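Local coordinates for putative nucleoprotein (Infectious salmon anemia virus, PDB 4EWC) that encapsidates the negative-strand viral RNA, shielding it from nucleases and forming the ribonucleoprotein that serves as template for transcription and replication, at residues M261-L269 against T386-I394; S141-G152 against S406-K414. All coordinates share one frame; numbering follows the deposited sequence.

Interactions 1 and 2 are adjacent parts of one helical body, their centres about 12 Å apart. Along the chain, interaction 1 is nested inside the long loop that interaction 2 closes. The two non-helical segments, 386-394 and 406-414, flank helix 394-402 and meet through a probable backbone hydrogen bond from Phe390 N to Phe412 O (2.7 Å). Helix 142-162 also reaches across: Leu147 CD2, part of interaction 2, packs at 3.7 Å on Cys389 CB of interaction 1. Lys388 O and Met413 CE add a further packing contact at 3.5 Å. Interaction 1 is buried, whereas interaction 2 lies farther out and is partly open to solvent.

Interaction 1 (M261-L269 against T386-I394)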
HETATM    1  N   MSE A 261     -16.080 -28.947  -7.313  1.00 44.66           N
HETATM    2  CA  MSE A 261     -15.396 -29.142  -6.040  1.00 45.88           C
HETATM    3  C   MSE A 261     -13.963 -28.571  -6.091  1.00 43.86           C
HETATM    4  O   MSE A 261     -13.496 -27.990  -5.138  1.00 40.72           O
HETATM    5  CB  MSE A 261     -15.445 -30.614  -5.625  1.00 43.26           C
HETATM    6  CG  MSE A 261     -16.831 -31.053  -5.175  1.00 41.69           C
HETATM    7 SE   MSE A 261     -17.271 -30.185  -3.437  0.79 45.13          SE
HETATM    8  CE  MSE A 261     -15.931 -31.048  -2.362  1.00 48.24           C
ATOM      9  N   ALA A 262     -13.303 -28.684  -7.232  1.00 41.76           N
ATOM     10  CA  ALA A 262     -12.016 -28.039  -7.406  1.00 45.78           C
ATOM     11  C   ALA A 262     -12.109 -26.515  -7.275  1.00 44.51           C
ATOM     12  O   ALA A 262     -11.247 -25.887  -6.661  1.00 46.26           O
ATOM     13  CB  ALA A 262     -11.384 -28.426  -8.748  1.00 43.83           C
ATOM     14  N   LEU A 263     -13.157 -25.923  -7.833  1.00 43.29           N
ATOM     15  CA  LEU A 263     -13.307 -24.471  -7.811  1.00 43.30           C
ATOM     16  C   LEU A 263     -13.609 -23.978  -6.408  1.00 42.43           C
ATOM     17  O   LEU A 263     -13.065 -22.956  -5.953  1.00 39.50           O
ATOM     18  CB  LEU A 263     -14.399 -24.023  -8.787  1.00 44.46           C
ATOM     19  CG  LEU A 263     -14.029 -24.236 -10.257  1.00 46.58           C
ATOM     20  CD1 LEU A 263     -15.216 -23.963 -11.182  1.00 41.73           C
ATOM     21  CD2 LEU A 263     -12.863 -23.330 -10.610  1.00 44.98           C
ATOM     22  N   ILE A 264     -14.481 -24.721  -5.734  1.00 41.72           N
ATOM     23  CA  ILE A 264     -14.874 -24.419  -4.356  1.00 45.31           C
ATOM     24  C   ILE A 264     -13.768 -24.750  -3.333  1.00 44.00           C
ATOM     25  O   ILE A 264     -13.493 -23.975  -2.408  1.00 40.40           O
ATOM     26  CB  ILE A 264     -16.196 -25.147  -4.008  1.00 43.48           C
ATOM     27  CG1 ILE A 264     -17.262 -24.762  -5.034  1.00 42.43           C
ATOM     28  CG2 ILE A 264     -16.679 -24.815  -2.610  1.00 37.71           C
ATOM     29  CD1 ILE A 264     -18.604 -25.475  -4.848  1.00 38.69           C
HETATM   30  N   MSE A 265     -13.120 -25.895  -3.498  1.00 44.58           N
HETATM   31  CA  MSE A 265     -11.996 -26.201  -2.614  1.00 44.96           C
HETATM   32  C   MSE A 265     -10.844 -25.200  -2.757  1.00 44.63           C
HETATM   33  O   MSE A 265     -10.239 -24.846  -1.751  1.00 48.64           O
HETATM   34  CB  MSE A 265     -11.557 -27.683  -2.676  1.00 41.29           C
HETATM   35  CG  MSE A 265     -12.640 -28.686  -2.207  1.00 44.26           C
HETATM   36 SE   MSE A 265     -13.394 -28.368  -0.401  0.78 53.22          SE
HETATM   37  CE  MSE A 265     -14.459 -26.771  -0.608  1.00 55.96           C
ATOM     38  N   LYS A 266     -10.589 -24.712  -3.974  1.00 36.74           N
ATOM     39  CA  LYS A 266      -9.615 -23.640  -4.162  1.00 37.45           C
ATOM     40  C   LYS A 266      -9.906 -22.432  -3.269  1.00 40.63           C
ATOM     41  O   LYS A 266      -9.001 -21.839  -2.684  1.00 41.63           O
ATOM     42  CB  LYS A 266      -9.478 -23.194  -5.621  1.00 38.73           C
ATOM     43  CG  LYS A 266      -8.387 -22.135  -5.841  1.00 37.25           C
ATOM     44  CD  LYS A 266      -8.207 -21.737  -7.314  1.00 47.50           C
ATOM     45  CE  LYS A 266      -7.083 -20.698  -7.520  1.00 42.68           C
ATOM     46  NZ  LYS A 266      -5.741 -21.238  -7.201  1.00 39.58           N
ATOM     47  N   SER A 267     -11.176 -22.079  -3.137  1.00 42.59           N
ATOM     48  CA  SER A 267     -11.536 -20.928  -2.324  1.00 39.43           C
ATOM     49  C   SER A 267     -11.374 -21.225  -0.829  1.00 42.93           C
ATOM     50  O   SER A 267     -10.745 -20.465  -0.102  1.00 43.26           O
ATOM     51  CB  SER A 267     -12.939 -20.478  -2.648  1.00 36.09           C
ATOM     52  OG  SER A 267     -13.013 -19.942  -3.939  1.00 38.52           O
ATOM     53  N   VAL A 268     -11.920 -22.349  -0.387  1.00 40.65           N
ATOM     54  CA  VAL A 268     -11.970 -22.679   1.037  1.00 44.84           C
ATOM     55  C   VAL A 268     -10.574 -22.886   1.607  1.00 52.78           C
ATOM     56  O   VAL A 268     -10.257 -22.439   2.724  1.00 53.55           O
ATOM     57  CB  VAL A 268     -12.809 -23.960   1.276  1.00 44.64           C
ATOM     58  CG1 VAL A 268     -12.402 -24.667   2.546  1.00 49.09           C
ATOM     59  CG2 VAL A 268     -14.279 -23.629   1.281  1.00 46.85           C
ATOM     60  N   LEU A 269      -9.731 -23.544   0.814  1.00 47.73           N
ATOM     61  CA  LEU A 269      -8.405 -23.923   1.264  1.00 46.91           C
ATOM     62  C   LEU A 269      -7.386 -22.794   1.148  1.00 49.72           C
ATOM     63  O   LEU A 269      -6.306 -22.892   1.712  1.00 53.72           O
ATOM     64  CB  LEU A 269      -7.900 -25.120   0.469  1.00 46.62           C
ATOM     65  CG  LEU A 269      -8.663 -26.408   0.678  1.00 50.15           C
ATOM     66  CD1 LEU A 269      -8.016 -27.490  -0.154  1.00 52.24           C
ATOM     67  CD2 LEU A 269      -8.703 -26.788   2.140  1.00 47.25           C
ATOM     68  N   THR A 386      -4.571 -19.354 -14.988  1.00 45.99           N
ATOM     69  CA  THR A 386      -5.147 -19.681 -13.696  1.00 45.43           C
ATOM     70  C   THR A 386      -6.666 -19.684 -13.771  1.00 46.39           C
ATOM     71  O   THR A 386      -7.272 -18.731 -14.231  1.00 42.97           O
ATOM     72  CB  THR A 386      -4.722 -18.664 -12.625  1.00 41.34           C
ATOM     73  OG1 THR A 386      -3.304 -18.527 -12.648  1.00 52.59           O
ATOM     74  CG2 THR A 386      -5.161 -19.123 -11.245  1.00 42.53           C
ATOM     75  N   THR A 387      -7.271 -20.758 -13.305  1.00 44.57           N
ATOM     76  CA  THR A 387      -8.705 -20.807 -13.206  1.00 49.09           C
ATOM     77  C   THR A 387      -9.089 -20.790 -11.726  1.00 45.40           C
ATOM     78  O   THR A 387      -8.281 -21.166 -10.893  1.00 47.51           O
ATOM     79  CB  THR A 387      -9.295 -22.030 -13.965  1.00 49.60           C
ATOM     80  OG1 THR A 387     -10.705 -22.083 -13.757  1.00 55.57           O
ATOM     81  CG2 THR A 387      -8.723 -23.298 -13.461  1.00 51.07           C
ATOM     82  N   LYS A 388     -10.304 -20.326 -11.421  1.00 42.38           N
ATOM     83  CA  LYS A 388     -10.809 -20.148 -10.048  1.00 42.09           C
ATOM     84  C   LYS A 388     -12.205 -19.541 -10.096  1.00 42.48           C
ATOM     85  O   LYS A 388     -12.631 -19.024 -11.128  1.00 42.52           O
ATOM     86  CB  LYS A 388      -9.920 -19.192  -9.246  1.00 40.33           C
ATOM     87  CG  LYS A 388     -10.011 -17.761  -9.750  1.00 37.63           C
ATOM     88  CD  LYS A 388      -9.329 -16.785  -8.844  1.00 40.76           C
ATOM     89  CE  LYS A 388      -7.810 -16.885  -8.913  1.00 38.47           C
ATOM     90  NZ  LYS A 388      -7.154 -16.078  -7.852  1.00 39.42           N
ATOM     91  N   CYS A 389     -12.915 -19.588  -8.970  1.00 43.80           N
ATOM     92  CA  CYS A 389     -14.206 -18.892  -8.823  1.00 42.79           C
ATOM     93  C   CYS A 389     -14.212 -17.852  -7.707  1.00 41.95           C
ATOM     94  O   CYS A 389     -13.386 -17.870  -6.788  1.00 38.64           O
ATOM     95  CB  CYS A 389     -15.353 -19.872  -8.606  1.00 39.71           C
ATOM     96  SG  CYS A 389     -15.390 -20.604  -6.990  1.00 39.18           S
ATOM     97  N   PHE A 390     -15.174 -16.947  -7.800  1.00 39.86           N
ATOM     98  CA  PHE A 390     -15.349 -15.904  -6.806  1.00 36.81           C
ATOM     99  C   PHE A 390     -16.647 -16.141  -6.026  1.00 43.25           C
ATOM    100  O   PHE A 390     -17.745 -15.779  -6.480  1.00 44.20           O
ATOM    101  CB  PHE A 390     -15.322 -14.533  -7.475  1.00 35.02           C
ATOM    102  CG  PHE A 390     -14.057 -14.277  -8.236  1.00 43.32           C
ATOM    103  CD1 PHE A 390     -12.844 -14.124  -7.564  1.00 45.05           C
ATOM    104  CD2 PHE A 390     -14.054 -14.239  -9.627  1.00 45.66           C
ATOM    105  CE1 PHE A 390     -11.664 -13.912  -8.265  1.00 39.48           C
ATOM    106  CE2 PHE A 390     -12.875 -14.028 -10.326  1.00 42.85           C
ATOM    107  CZ  PHE A 390     -11.686 -13.865  -9.643  1.00 40.26           C
ATOM    108  N   ILE A 391     -16.539 -16.784  -4.868  1.00 40.17           N
ATOM    109  CA  ILE A 391     -17.729 -17.048  -4.080  1.00 38.91           C
ATOM    110  C   ILE A 391     -17.626 -16.406  -2.722  1.00 38.53           C
ATOM    111  O   ILE A 391     -16.524 -16.252  -2.187  1.00 45.83           O
ATOM    112  CB  ILE A 391     -18.032 -18.564  -3.907  1.00 38.38           C
ATOM    113  CG1 ILE A 391     -16.850 -19.287  -3.245  1.00 34.87           C
ATOM    114  CG2 ILE A 391     -18.496 -19.176  -5.223  1.00 33.73           C
ATOM    115  CD1 ILE A 391     -17.135 -20.754  -2.906  1.00 34.94           C
ATOM    116  N   PRO A 392     -18.783 -16.036  -2.143  1.00 44.10           N
ATOM    117  CA  PRO A 392     -18.849 -15.517  -0.764  1.00 44.39           C
ATOM    118  C   PRO A 392     -18.452 -16.607   0.214  1.00 38.82           C
ATOM    119  O   PRO A 392     -18.338 -17.764  -0.191  1.00 43.36           O
ATOM    120  CB  PRO A 392     -20.342 -15.204  -0.599  1.00 45.54           C
ATOM    121  CG  PRO A 392     -21.033 -16.175  -1.533  1.00 39.39           C
ATOM    122  CD  PRO A 392     -20.135 -16.219  -2.722  1.00 42.33           C
ATOM    123  N   PRO A 393     -18.227 -16.258   1.471  1.00 36.57           N
ATOM    124  CA  PRO A 393     -18.016 -17.273   2.510  1.00 39.02           C
ATOM    125  C   PRO A 393     -19.094 -18.359   2.504  1.00 42.21           C
ATOM    126  O   PRO A 393     -20.284 -18.084   2.273  1.00 43.70           O
ATOM    127  CB  PRO A 393     -18.121 -16.471   3.809  1.00 39.72           C
ATOM    128  CG  PRO A 393     -17.590 -15.129   3.419  1.00 46.98           C
ATOM    129  CD  PRO A 393     -17.946 -14.904   1.953  1.00 43.22           C
ATOM    130  N   ILE A 394     -18.655 -19.582   2.778  1.00 39.84           N
ATOM    131  CA  ILE A 394     -19.495 -20.767   2.770  1.00 40.13           C
ATOM    132  C   ILE A 394     -20.775 -20.581   3.574  1.00 42.99           C
ATOM    133  O   ILE A 394     -21.874 -20.730   3.044  1.00 37.93           O
ATOM    134  CB  ILE A 394     -18.697 -21.999   3.275  1.00 40.27           C
ATOM    135  CG1 ILE A 394     -17.561 -22.302   2.307  1.00 37.33           C
ATOM    136  CG2 ILE A 394     -19.599 -23.214   3.419  1.00 38.55           C
ATOM    137  CD1 ILE A 394     -18.042 -22.529   0.873  1.00 36.58           C
TER
HETATM  138  O   HOH W   1     -13.776 -17.446  -4.432  1.00 40.02           O
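Leu263, Ile264, Lys266, Ser267 and Val268 press one flank of a buried helix onto residues 386-394, a non-helical linker in the mainly alpha-helical body of this orthomyxovirus nucleoprotein. The linker comes from helix 369-381, and Pro393 is the N-cap residue of helix 394-402. Most of the contact is apolar. Leu263 lays CD2 over the backbone of Lys388, 3.8 Å from Lys388 CA, while its CB lies 4.0 Å from Cys389 SG. That sulfur sits between the backbone N and the carbonyl carbon of its own residue (chi1 74°), which turns it toward the helix, next to Leu263 O. Farther along, the branched side chains pack in crossed pairs: Ile264 CG2 meets Ile391 CD1 at 4.1 Å, and Val268 CG2 meets Ile394 CG1 at 3.7 Å, each pair crossing at about a right angle. Leu147 and Ile151 of helix 142-162 also pack on Ile264. The two lysines use their carbon chains here. Lys266 leaves the helix extended, with CG opposite the backbone N (chi1 -176°), passes its CD 3.6 Å from Lys388 CB, and bends only at chi4, so that NZ reaches Glu296 in a salt bridge and Cys311 O. Lys388 NZ instead donates to Val450 O and to Ser521 O of the second subunit. The two ammonium groups stay apart, NZ of Lys266 lying 5.4 Å from NZ of Lys388, and the carboxylate of Glu296 probably eases their like charge. Polar linkage between the segments runs through water: one molecule is hydrogen-bonded to Ser267 OG at 2.7 Å and accepts from Ile391 N at 2.9 Å.

Interaction 2 (S141-G152 against S406-K414); sequences SNMAYNLSLFIG and SVLAMDFMK
Two partners grip Ser148 OG: it donates to Met410 O at 2.6 Å and accepts from a water at 2.7 Å. With OG beside its own backbone N (chi1 -71°), the hydroxyl reaches the carbonyl from above, 50° out of its plane. The same water donates to Ala144 O at 3.0 Å and accepts from Phe412 N at 2.8 Å, so a helix carbonyl already used by Ser148 N gains a second partner and a loop amide is satisfied. The loop is the connection between helices 394-402 and 417-425, and it contains a type I beta turn, Val407 to Met410, laid against the N-terminal part of helix 142-162. Each segment also has a local side-chain-to-backbone bond. Ser141 is the N-cap, its OG accepting from Ala144 N at 3.2 Å. Asp411, whose carboxylate lies against Ala144 CB, forms an Asx turn, OD1 taking Met413 N on its anti side at 2.9 Å, 27° out of the carboxylate plane; Asp411 OD2 accepts from another water. Apolar contacts flank this polar seam along the helix. Ala144 CB rests 3.5 Å from Met413 CG; the selenomethionine chain of Met413 then bends at chi2 and chi3, and its CE meets Met143 CG, the two chains crossing at a slant. Leu147 CD2 meets the Phe412 ring at its edge, near the ring plane, and Ile151 CD1 approaches that ring at CE2. At the outer end Leu408 swings CD2 over the helix backbone, 3.6 Å from Ser148 O, close to Gly152 and Leu149. Tyr145, whose ring lies near Leu408 O, makes a cation-pi contact with Arg244. The chemistry implies a loop fastened by one direct hydroxyl bond and a bridging water, with aliphatic and aromatic packing before and after them along the helix rather than any charge pair between helix and loop.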
ATOM      1  N   SER A 141     -21.331 -18.393 -19.146  1.00 48.30           N
ATOM      2  CA  SER A 141     -20.448 -19.490 -19.542  1.00 46.44           C
ATOM      3  C   SER A 141     -20.930 -20.806 -18.928  1.00 49.74           C
ATOM      4  O   SER A 141     -21.637 -20.813 -17.916  1.00 49.30           O
ATOM      5  CB  SER A 141     -18.986 -19.197 -19.185  1.00 44.96           C
ATOM      6  OG  SER A 141     -18.679 -19.601 -17.858  1.00 50.98           O
ATOM      7  N   ASN A 142     -20.571 -21.919 -19.554  1.00 50.65           N
ATOM      8  CA  ASN A 142     -21.074 -23.220 -19.118  1.00 48.59           C
ATOM      9  C   ASN A 142     -20.620 -23.535 -17.730  1.00 48.06           C
ATOM     10  O   ASN A 142     -21.397 -23.983 -16.896  1.00 44.88           O
ATOM     11  CB  ASN A 142     -20.568 -24.344 -20.017  1.00 47.00           C
ATOM     12  CG  ASN A 142     -21.311 -24.425 -21.326  1.00 52.75           C
ATOM     13  OD1 ASN A 142     -22.417 -23.889 -21.476  1.00 49.42           O
ATOM     14  ND2 ASN A 142     -20.715 -25.127 -22.281  1.00 49.09           N
HETATM   15  N   MSE A 143     -19.326 -23.325 -17.520  1.00 49.25           N
HETATM   16  CA  MSE A 143     -18.692 -23.648 -16.272  1.00 43.53           C
HETATM   17  C   MSE A 143     -19.342 -22.818 -15.188  1.00 46.99           C
HETATM   18  O   MSE A 143     -19.556 -23.313 -14.091  1.00 48.87           O
HETATM   19  CB  MSE A 143     -17.208 -23.371 -16.348  1.00 42.07           C
HETATM   20  CG  MSE A 143     -16.456 -23.728 -15.088  1.00 47.71           C
HETATM   21 SE   MSE A 143     -16.530 -25.660 -14.711  0.72 52.87          SE
HETATM   22  CE  MSE A 143     -15.391 -26.310 -16.156  1.00 48.35           C
ATOM     23  N   ALA A 144     -19.666 -21.565 -15.495  1.00 46.19           N
ATOM     24  CA  ALA A 144     -20.324 -20.713 -14.519  1.00 44.49           C
ATOM     25  C   ALA A 144     -21.708 -21.239 -14.168  1.00 48.25           C
ATOM     26  O   ALA A 144     -22.052 -21.388 -12.986  1.00 47.77           O
ATOM     27  CB  ALA A 144     -20.409 -19.291 -15.029  1.00 45.90           C
ATOM     28  N   TYR A 145     -22.507 -21.515 -15.199  1.00 50.63           N
ATOM     29  CA  TYR A 145     -23.871 -22.005 -15.007  1.00 49.21           C
ATOM     30  C   TYR A 145     -23.877 -23.329 -14.245  1.00 49.56           C
ATOM     31  O   TYR A 145     -24.751 -23.579 -13.412  1.00 46.10           O
ATOM     32  CB  TYR A 145     -24.598 -22.154 -16.355  1.00 47.59           C
ATOM     33  CG  TYR A 145     -25.961 -22.787 -16.217  1.00 52.18           C
ATOM     34  CD1 TYR A 145     -27.080 -22.018 -15.894  1.00 53.81           C
ATOM     35  CD2 TYR A 145     -26.134 -24.159 -16.392  1.00 50.44           C
ATOM     36  CE1 TYR A 145     -28.340 -22.597 -15.762  1.00 54.19           C
ATOM     37  CE2 TYR A 145     -27.389 -24.747 -16.252  1.00 51.16           C
ATOM     38  CZ  TYR A 145     -28.487 -23.959 -15.942  1.00 53.65           C
ATOM     39  OH  TYR A 145     -29.728 -24.533 -15.795  1.00 54.79           O
ATOM     40  N   ASN A 146     -22.892 -24.173 -14.544  1.00 48.55           N
ATOM     41  CA  ASN A 146     -22.768 -25.477 -13.902  1.00 49.09           C
ATOM     42  C   ASN A 146     -22.425 -25.358 -12.433  1.00 46.53           C
ATOM     43  O   ASN A 146     -22.972 -26.071 -11.594  1.00 43.29           O
ATOM     44  CB  ASN A 146     -21.725 -26.335 -14.621  1.00 47.66           C
ATOM     45  CG  ASN A 146     -22.219 -26.827 -15.963  1.00 50.95           C
ATOM     46  OD1 ASN A 146     -23.421 -26.781 -16.245  1.00 49.86           O
ATOM     47  ND2 ASN A 146     -21.306 -27.305 -16.794  1.00 48.74           N
ATOM     48  N   LEU A 147     -21.516 -24.437 -12.139  1.00 45.53           N
ATOM     49  CA  LEU A 147     -21.118 -24.174 -10.774  1.00 44.69           C
ATOM     50  C   LEU A 147     -22.287 -23.599  -9.974  1.00 47.00           C
ATOM     51  O   LEU A 147     -22.498 -24.011  -8.845  1.00 46.66           O
ATOM     52  CB  LEU A 147     -19.881 -23.268 -10.710  1.00 45.69           C
ATOM     53  CG  LEU A 147     -19.429 -22.881  -9.289  1.00 48.93           C
ATOM     54  CD1 LEU A 147     -18.945 -24.083  -8.487  1.00 40.10           C
ATOM     55  CD2 LEU A 147     -18.367 -21.801  -9.348  1.00 46.29           C
ATOM     56  N   SER A 148     -23.057 -22.675 -10.551  1.00 48.64           N
ATOM     57  CA  SER A 148     -24.234 -22.149  -9.846  1.00 47.14           C
ATOM     58  C   SER A 148     -25.302 -23.206  -9.645  1.00 46.84           C
ATOM     59  O   SER A 148     -26.008 -23.205  -8.629  1.00 49.90           O
ATOM     60  CB  SER A 148     -24.847 -20.944 -10.560  1.00 49.38           C
ATOM     61  OG  SER A 148     -24.016 -19.810 -10.450  1.00 49.56           O
ATOM     62  N   LEU A 149     -25.439 -24.095 -10.619  1.00 47.96           N
ATOM     63  CA  LEU A 149     -26.416 -25.169 -10.517  1.00 50.23           C
ATOM     64  C   LEU A 149     -25.992 -26.109  -9.397  1.00 49.89           C
ATOM     65  O   LEU A 149     -26.781 -26.429  -8.497  1.00 49.21           O
ATOM     66  CB  LEU A 149     -26.528 -25.927 -11.839  1.00 43.40           C
ATOM     67  CG  LEU A 149     -27.537 -27.066 -11.828  1.00 49.05           C
ATOM     68  CD1 LEU A 149     -28.845 -26.538 -11.271  1.00 53.74           C
ATOM     69  CD2 LEU A 149     -27.752 -27.660 -13.200  1.00 47.07           C
ATOM     70  N   PHE A 150     -24.734 -26.534  -9.468  1.00 48.03           N
ATOM     71  CA  PHE A 150     -24.113 -27.356  -8.445  1.00 46.45           C
ATOM     72  C   PHE A 150     -24.347 -26.780  -7.062  1.00 46.80           C
ATOM     73  O   PHE A 150     -24.816 -27.485  -6.173  1.00 49.24           O
ATOM     74  CB  PHE A 150     -22.608 -27.503  -8.710  1.00 48.07           C
ATOM     75  CG  PHE A 150     -21.896 -28.391  -7.723  1.00 46.83           C
ATOM     76  CD1 PHE A 150     -21.553 -27.927  -6.460  1.00 45.26           C
ATOM     77  CD2 PHE A 150     -21.555 -29.682  -8.067  1.00 47.37           C
ATOM     78  CE1 PHE A 150     -20.914 -28.749  -5.562  1.00 43.90           C
ATOM     79  CE2 PHE A 150     -20.912 -30.508  -7.184  1.00 42.70           C
ATOM     80  CZ  PHE A 150     -20.590 -30.045  -5.931  1.00 45.01           C
ATOM     81  N   ILE A 151     -24.005 -25.508  -6.873  1.00 44.33           N
ATOM     82  CA  ILE A 151     -24.157 -24.888  -5.561  1.00 47.14           C
ATOM     83  C   ILE A 151     -25.628 -24.846  -5.135  1.00 44.07           C
ATOM     84  O   ILE A 151     -25.977 -25.292  -4.051  1.00 44.28           O
ATOM     85  CB  ILE A 151     -23.518 -23.489  -5.492  1.00 47.11           C
ATOM     86  CG1 ILE A 151     -21.995 -23.608  -5.570  1.00 40.69           C
ATOM     87  CG2 ILE A 151     -23.908 -22.802  -4.189  1.00 42.79           C
ATOM     88  CD1 ILE A 151     -21.287 -22.306  -5.922  1.00 39.06           C
ATOM     89  N   GLY A 152     -26.492 -24.346  -6.005  1.00 46.61           N
ATOM     90  CA  GLY A 152     -27.922 -24.321  -5.728  1.00 45.19           C
ATOM     91  C   GLY A 152     -28.574 -25.647  -5.350  1.00 45.32           C
ATOM     92  O   GLY A 152     -29.603 -25.653  -4.666  1.00 43.52           O
ATOM     93  N   SER A 406     -32.151 -17.435  -4.622  1.00 51.77           N
ATOM     94  CA  SER A 406     -31.686 -18.331  -5.680  1.00 53.76           C
ATOM     95  C   SER A 406     -30.369 -17.891  -6.317  1.00 53.52           C
ATOM     96  O   SER A 406     -30.204 -16.725  -6.685  1.00 52.15           O
ATOM     97  CB  SER A 406     -32.747 -18.432  -6.771  1.00 48.27           C
ATOM     98  OG  SER A 406     -32.285 -19.221  -7.857  1.00 54.01           O
ATOM     99  N   VAL A 407     -29.445 -18.831  -6.476  1.00 48.87           N
ATOM    100  CA  VAL A 407     -28.167 -18.517  -7.111  1.00 47.32           C
ATOM    101  C   VAL A 407     -28.021 -19.106  -8.506  1.00 54.11           C
ATOM    102  O   VAL A 407     -26.956 -19.009  -9.133  1.00 54.50           O
ATOM    103  CB  VAL A 407     -26.988 -19.012  -6.267  1.00 48.32           C
ATOM    104  CG1 VAL A 407     -27.001 -18.337  -4.893  1.00 41.79           C
ATOM    105  CG2 VAL A 407     -27.035 -20.532  -6.138  1.00 43.74           C
ATOM    106  N   LEU A 408     -29.088 -19.712  -9.005  1.00 52.39           N
ATOM    107  CA  LEU A 408     -29.018 -20.360 -10.308  1.00 53.56           C
ATOM    108  C   LEU A 408     -28.642 -19.389 -11.415  1.00 51.08           C
ATOM    109  O   LEU A 408     -27.952 -19.768 -12.357  1.00 51.39           O
ATOM    110  CB  LEU A 408     -30.325 -21.080 -10.626  1.00 52.57           C
ATOM    111  CG  LEU A 408     -30.671 -22.149  -9.589  1.00 57.71           C
ATOM    112  CD1 LEU A 408     -31.960 -22.856  -9.976  1.00 47.54           C
ATOM    113  CD2 LEU A 408     -29.512 -23.151  -9.397  1.00 48.52           C
ATOM    114  N   ALA A 409     -29.062 -18.135 -11.290  1.00 48.59           N
ATOM    115  CA  ALA A 409     -28.778 -17.156 -12.341  1.00 51.75           C
ATOM    116  C   ALA A 409     -27.514 -16.342 -12.056  1.00 52.81           C
ATOM    117  O   ALA A 409     -27.300 -15.291 -12.645  1.00 49.77           O
ATOM    118  CB  ALA A 409     -29.973 -16.234 -12.552  1.00 44.97           C
HETATM  119  N   MSE A 410     -26.680 -16.820 -11.141  1.00 52.65           N
HETATM  120  CA  MSE A 410     -25.510 -16.046 -10.769  1.00 49.38           C
HETATM  121  C   MSE A 410     -24.251 -16.501 -11.494  1.00 50.49           C
HETATM  122  O   MSE A 410     -24.160 -17.643 -11.942  1.00 49.04           O
HETATM  123  CB  MSE A 410     -25.316 -16.038  -9.259  1.00 44.01           C
HETATM  124  CG  MSE A 410     -26.126 -14.969  -8.568  1.00 46.08           C
HETATM  125 SE   MSE A 410     -26.067 -15.213  -6.652  0.73 52.56          SE
HETATM  126  CE  MSE A 410     -26.747 -13.471  -6.049  1.00 49.03           C
ATOM    127  N   ASP A 411     -23.296 -15.588 -11.630  1.00 46.58           N
ATOM    128  CA  ASP A 411     -22.035 -15.903 -12.274  1.00 46.18           C
ATOM    129  C   ASP A 411     -20.909 -15.649 -11.292  1.00 47.29           C
ATOM    130  O   ASP A 411     -20.643 -14.495 -10.898  1.00 48.74           O
ATOM    131  CB  ASP A 411     -21.844 -15.047 -13.528  1.00 44.52           C
ATOM    132  CG  ASP A 411     -20.755 -15.570 -14.419  1.00 51.48           C
ATOM    133  OD1 ASP A 411     -19.906 -16.363 -13.936  1.00 51.56           O
ATOM    134  OD2 ASP A 411     -20.731 -15.197 -15.612  1.00 54.00           O
ATOM    135  N   PHE A 412     -20.239 -16.719 -10.887  1.00 46.13           N
ATOM    136  CA  PHE A 412     -19.124 -16.582  -9.939  1.00 46.83           C
ATOM    137  C   PHE A 412     -17.774 -16.687 -10.631  1.00 45.79           C
ATOM    138  O   PHE A 412     -16.748 -16.652  -9.967  1.00 42.00           O
ATOM    139  CB  PHE A 412     -19.214 -17.648  -8.855  1.00 43.67           C
ATOM    140  CG  PHE A 412     -20.480 -17.586  -8.037  1.00 42.58           C
ATOM    141  CD1 PHE A 412     -20.882 -16.399  -7.428  1.00 45.31           C
ATOM    142  CD2 PHE A 412     -21.266 -18.722  -7.868  1.00 37.27           C
ATOM    143  CE1 PHE A 412     -22.040 -16.358  -6.659  1.00 42.16           C
ATOM    144  CE2 PHE A 412     -22.409 -18.682  -7.111  1.00 41.55           C
ATOM    145  CZ  PHE A 412     -22.800 -17.502  -6.498  1.00 40.29           C
HETATM  146  N   MSE A 413     -17.794 -16.844 -11.958  1.00 45.33           N
HETATM  147  CA  MSE A 413     -16.581 -16.973 -12.759  1.00 43.91           C
HETATM  148  C   MSE A 413     -16.058 -15.630 -13.274  1.00 44.40           C
HETATM  149  O   MSE A 413     -14.864 -15.366 -13.188  1.00 45.24           O
HETATM  150  CB  MSE A 413     -16.807 -17.901 -13.956  1.00 52.03           C
HETATM  151  CG  MSE A 413     -17.237 -19.327 -13.636  1.00 49.98           C
HETATM  152 SE   MSE A 413     -16.014 -20.429 -12.571  0.78 55.96          SE
HETATM  153  CE  MSE A 413     -14.473 -20.506 -13.760  1.00 52.37           C
ATOM    154  N   LYS A 414     -16.950 -14.795 -13.810  1.00 44.10           N
ATOM    155  CA  LYS A 414     -16.544 -13.540 -14.459  1.00 45.41           C
ATOM    156  C   LYS A 414     -15.925 -12.506 -13.507  1.00 46.81           C
ATOM    157  O   LYS A 414     -15.002 -11.796 -13.884  1.00 48.71           O
ATOM    158  CB  LYS A 414     -17.702 -12.893 -15.231  1.00 47.29           C
ATOM    159  CG  LYS A 414     -18.833 -12.340 -14.334  1.00 57.21           C
ATOM    160  CD  LYS A 414     -19.854 -11.487 -15.100  1.00 59.58           C
ATOM    161  CE  LYS A 414     -21.196 -11.403 -14.361  1.00 65.34           C
ATOM    162  NZ  LYS A 414     -21.178 -10.564 -13.106  1.00 64.15           N
TER
HETATM  163  O   HOH W   2     -19.148 -16.530 -17.383  1.00 53.05           O
HETATM  164  O   HOH W   3     -21.476 -19.208 -11.053  1.00 48.45           O